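Local coordinates for adenosine monophosphate-protein transferase (Thermoplasma acidophilum, PDB 1RLH) that is of unknown function but probably acts on adenosine or its nucleotides, at residues V111-C114 / Q115-G118; T49-G53 / S54-I58. All blocks are in the same frame, centred on the assembly; numbering follows the deposited sequence.

Contact 1: V111-C114 / Q115-G118; sequences VKMC and QEVG
Met113 and Glu116, one helical turn apart, extend alongside each other in one direction, and the thioether makes a close van der Waals approach to the carboxylate, with the methyl CE of Met113 3.1 Å from OE2 of Glu116 and SD also near that oxygen. Successive bends of the thioether, at chi2 (-59°) and again at chi3, carry the methyl round to the acid. Gln115 lies back along the preceding turn: its CB sits 3.3 Å from Lys112 O, and its amide oxygen OE1 comes within 3.4 Å of Lys112 CA. Along the backbone the bonding shortens by degrees. Gln115 N reaches Val111 O at 3.0 Å in the alpha-helical spacing. Glu116 N keeps a weak bond to Lys112 O beside its stronger one to Met113 O at 3.1 Å, which spans three residues as in a 3-10 turn, and Val117 N meets Cys114 O at 3.0 Å in the same way. By this helix-to-strand connection helix 104-115 passes into strand 118-124 of the five-stranded antiparallel sheet. Around it, Cys114 packs inward on Phe95 and Ile97 of strand 94-100 and on Ile120, while Met113 and Val117 rest on Ile46 of helix 41-46.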
# COMPACT_ATOMS: atom_id res chain seq x y z
N VAL A 111 1.29 4.12 -11.07
CA VAL A 111 1.87 4.90 -9.98
C VAL A 111 1.62 6.39 -10.20
O VAL A 111 1.20 7.10 -9.29
CB VAL A 111 3.39 4.66 -9.85
CG1 VAL A 111 3.96 5.55 -8.74
CG2 VAL A 111 3.66 3.20 -9.54
N LYS A 112 1.88 6.86 -11.42
CA LYS A 112 1.68 8.26 -11.75
C LYS A 112 0.23 8.66 -11.48
O LYS A 112 -0.04 9.75 -10.97
CB LYS A 112 2.00 8.53 -13.23
CG LYS A 112 3.45 8.36 -13.62
CD LYS A 112 3.64 8.68 -15.10
CE LYS A 112 5.09 8.55 -15.53
NZ LYS A 112 5.96 9.54 -14.83
N MET A 113 -0.70 7.78 -11.83
CA MET A 113 -2.11 8.07 -11.62
C MET A 113 -2.44 8.14 -10.14
O MET A 113 -3.24 8.97 -9.72
CB MET A 113 -2.97 7.01 -12.31
CG MET A 113 -2.87 7.03 -13.83
SD MET A 113 -3.36 8.63 -14.54
CE MET A 113 -1.76 9.40 -14.78
N CYS A 114 -1.82 7.27 -9.34
CA CYS A 114 -2.06 7.28 -7.90
C CYS A 114 -1.55 8.59 -7.32
O CYS A 114 -2.11 9.11 -6.35
CB CYS A 114 -1.36 6.11 -7.23
SG CYS A 114 -2.12 4.50 -7.55
N GLN A 115 -0.48 9.12 -7.90
CA GLN A 115 0.10 10.38 -7.43
C GLN A 115 -0.85 11.55 -7.62
O GLN A 115 -0.69 12.59 -6.98
CB GLN A 115 1.41 10.68 -8.16
CG GLN A 115 2.59 9.82 -7.72
CD GLN A 115 3.84 10.14 -8.51
OE1 GLN A 115 3.91 9.90 -9.71
NE2 GLN A 115 4.84 10.69 -7.83
N GLU A 116 -1.83 11.39 -8.50
CA GLU A 116 -2.80 12.44 -8.74
C GLU A 116 -3.82 12.53 -7.61
O GLU A 116 -4.46 13.56 -7.41
CB GLU A 116 -3.52 12.20 -10.07
CG GLU A 116 -2.72 12.61 -11.29
CD GLU A 116 -3.47 12.34 -12.59
OE1 GLU A 116 -4.71 12.45 -12.59
OE2 GLU A 116 -2.80 12.05 -13.61
N VAL A 117 -3.98 11.43 -6.88
CA VAL A 117 -4.94 11.38 -5.78
C VAL A 117 -4.31 10.92 -4.47
O VAL A 117 -5.02 10.59 -3.52
CB VAL A 117 -6.11 10.43 -6.12
CG1 VAL A 117 -6.89 10.97 -7.31
CG2 VAL A 117 -5.57 9.04 -6.43
N GLY A 118 -2.98 10.90 -4.42
CA GLY A 118 -2.33 10.47 -3.20
C GLY A 118 -0.82 10.62 -3.20
O GLY A 118 -0.23 11.14 -4.15

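Contact 2: T49-G53 / S54-I58; sequences THVPG and SKYGI
Ser54 turns its hydroxyl to lie between its own backbone N and carbonyl carbon (chi1 73°), which folds OG back over the turn towards Val51; Tyr56 adopts the same kind of first torsion, and this sets its ring beside the valine. The carbonyl oxygen of Val51 is thereby gripped twice by one residue. Ser54 OG donates to Val51 O at 2.6 Å, and Ser54 N donates to the same Val51 O at 3.0 Å along a fairly straight N-H path of 151°. Both donors come from the same face of the carbonyl plane, the hydroxyl tilted from that plane and the amide standing above it. With an alanine here in place of Ser54, Val51 O would probably be left with the amide alone, and the turn would lose one of its two ties. The backbone bond closes a type II beta turn from Val51 to Ser54, with Pro52 and Gly53 at its corners; the positive phi of Gly53 would jam a side chain against the preceding carbonyl oxygen. This turn starts strand 55-61, which lies between strands 69-73 and 94-100 in a five-stranded antiparallel sheet. Across the turn, the Val51 side chain meets that of Tyr56 roughly perpendicularly. CG2 of Val51 makes a CH-pi contact over one ring face, 4.1 Å from the Tyr56 ring centroid and 20° off its normal, displaced towards the CD2-CE2 side. At the far end of the ring, Tyr56 OH is hydrogen-bonded to Asn44 ND2 on helix 41-46.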
# COMPACT_ATOMS: atom_id res chain seq x y z
N THR A 49 -7.62 1.67 -16.62
CA THR A 49 -7.09 1.65 -17.99
C THR A 49 -5.64 1.19 -18.08
O THR A 49 -5.19 0.79 -19.15
CB THR A 49 -7.20 3.04 -18.65
OG1 THR A 49 -6.37 3.97 -17.94
CG2 THR A 49 -8.63 3.53 -18.63
N HIS A 50 -4.92 1.24 -16.97
CA HIS A 50 -3.52 0.84 -16.96
C HIS A 50 -3.31 -0.62 -16.58
O HIS A 50 -2.25 -1.20 -16.85
CB HIS A 50 -2.74 1.75 -16.01
CG HIS A 50 -2.85 3.20 -16.37
ND1 HIS A 50 -2.38 3.71 -17.55
CD2 HIS A 50 -3.43 4.24 -15.71
CE1 HIS A 50 -2.66 5.00 -17.62
NE2 HIS A 50 -3.29 5.35 -16.51
N VAL A 51 -4.31 -1.23 -15.95
CA VAL A 51 -4.22 -2.62 -15.55
C VAL A 51 -4.93 -3.63 -16.46
O VAL A 51 -4.95 -4.82 -16.16
CB VAL A 51 -4.75 -2.82 -14.11
CG1 VAL A 51 -3.82 -2.13 -13.11
CG2 VAL A 51 -6.15 -2.26 -13.99
N PRO A 52 -5.53 -3.18 -17.58
CA PRO A 52 -6.21 -4.14 -18.45
C PRO A 52 -5.26 -5.20 -18.96
O PRO A 52 -4.11 -4.90 -19.30
CB PRO A 52 -6.74 -3.26 -19.58
CG PRO A 52 -6.96 -1.95 -18.93
CD PRO A 52 -5.70 -1.81 -18.11
N GLY A 53 -5.73 -6.44 -19.02
CA GLY A 53 -4.89 -7.51 -19.51
C GLY A 53 -4.00 -8.09 -18.43
O GLY A 53 -3.37 -9.13 -18.63
N SER A 54 -3.94 -7.41 -17.28
CA SER A 54 -3.12 -7.88 -16.17
C SER A 54 -3.99 -8.28 -14.99
O SER A 54 -5.20 -8.05 -14.99
CB SER A 54 -2.15 -6.78 -15.73
OG SER A 54 -2.84 -5.76 -15.03
N LYS A 55 -3.37 -8.90 -13.99
CA LYS A 55 -4.08 -9.32 -12.79
C LYS A 55 -3.70 -8.32 -11.71
O LYS A 55 -2.54 -7.94 -11.58
CB LYS A 55 -3.65 -10.73 -12.38
CG LYS A 55 -4.00 -11.80 -13.40
CD LYS A 55 -5.50 -11.90 -13.61
CE LYS A 55 -5.86 -12.97 -14.63
NZ LYS A 55 -7.33 -13.07 -14.83
N TYR A 56 -4.68 -7.88 -10.93
CA TYR A 56 -4.40 -6.90 -9.89
C TYR A 56 -5.35 -6.99 -8.71
O TYR A 56 -6.37 -7.67 -8.75
CB TYR A 56 -4.47 -5.49 -10.48
CG TYR A 56 -5.88 -4.96 -10.63
CD1 TYR A 56 -6.42 -4.09 -9.69
CD2 TYR A 56 -6.69 -5.35 -11.70
CE1 TYR A 56 -7.73 -3.62 -9.80
CE2 TYR A 56 -8.00 -4.89 -11.83
CZ TYR A 56 -8.51 -4.03 -10.88
OH TYR A 56 -9.81 -3.57 -11.00
N GLY A 57 -4.98 -6.27 -7.66
CA GLY A 57 -5.79 -6.22 -6.46
C GLY A 57 -5.55 -4.86 -5.83
O GLY A 57 -4.48 -4.27 -6.02
N ILE A 58 -6.54 -4.35 -5.11
CA ILE A 58 -6.41 -3.06 -4.44
C ILE A 58 -7.02 -3.15 -3.05
O ILE A 58 -8.11 -3.70 -2.89
CB ILE A 58 -7.16 -1.93 -5.18
CG1 ILE A 58 -6.72 -1.86 -6.64
CG2 ILE A 58 -6.88 -0.60 -4.48
CD1 ILE A 58 -7.52 -0.84 -7.45

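How the contacts relate
From the N terminus, helix 41-46 leads into contact 2, where residues 49-58 turn sharply into strand 55-61. Much later, after strand 94-100 has paired with 55-61, helix 104-115 reaches contact 1 and passes through residues 115-118 into strand 118-124. The two contacts follow in series, neither nested nor crossed, and each closes only a local turn. They feed strands of the same antiparallel sheet, with 94-100 and 28-34 lying between 55-61 and strand 118-124 at one edge of the sheet. Though their centres are 15 Å apart, they meet where Met113 CG packs 3.2 Å from His50 NE2, joining helix 104-115 to the loop after helix 41-46.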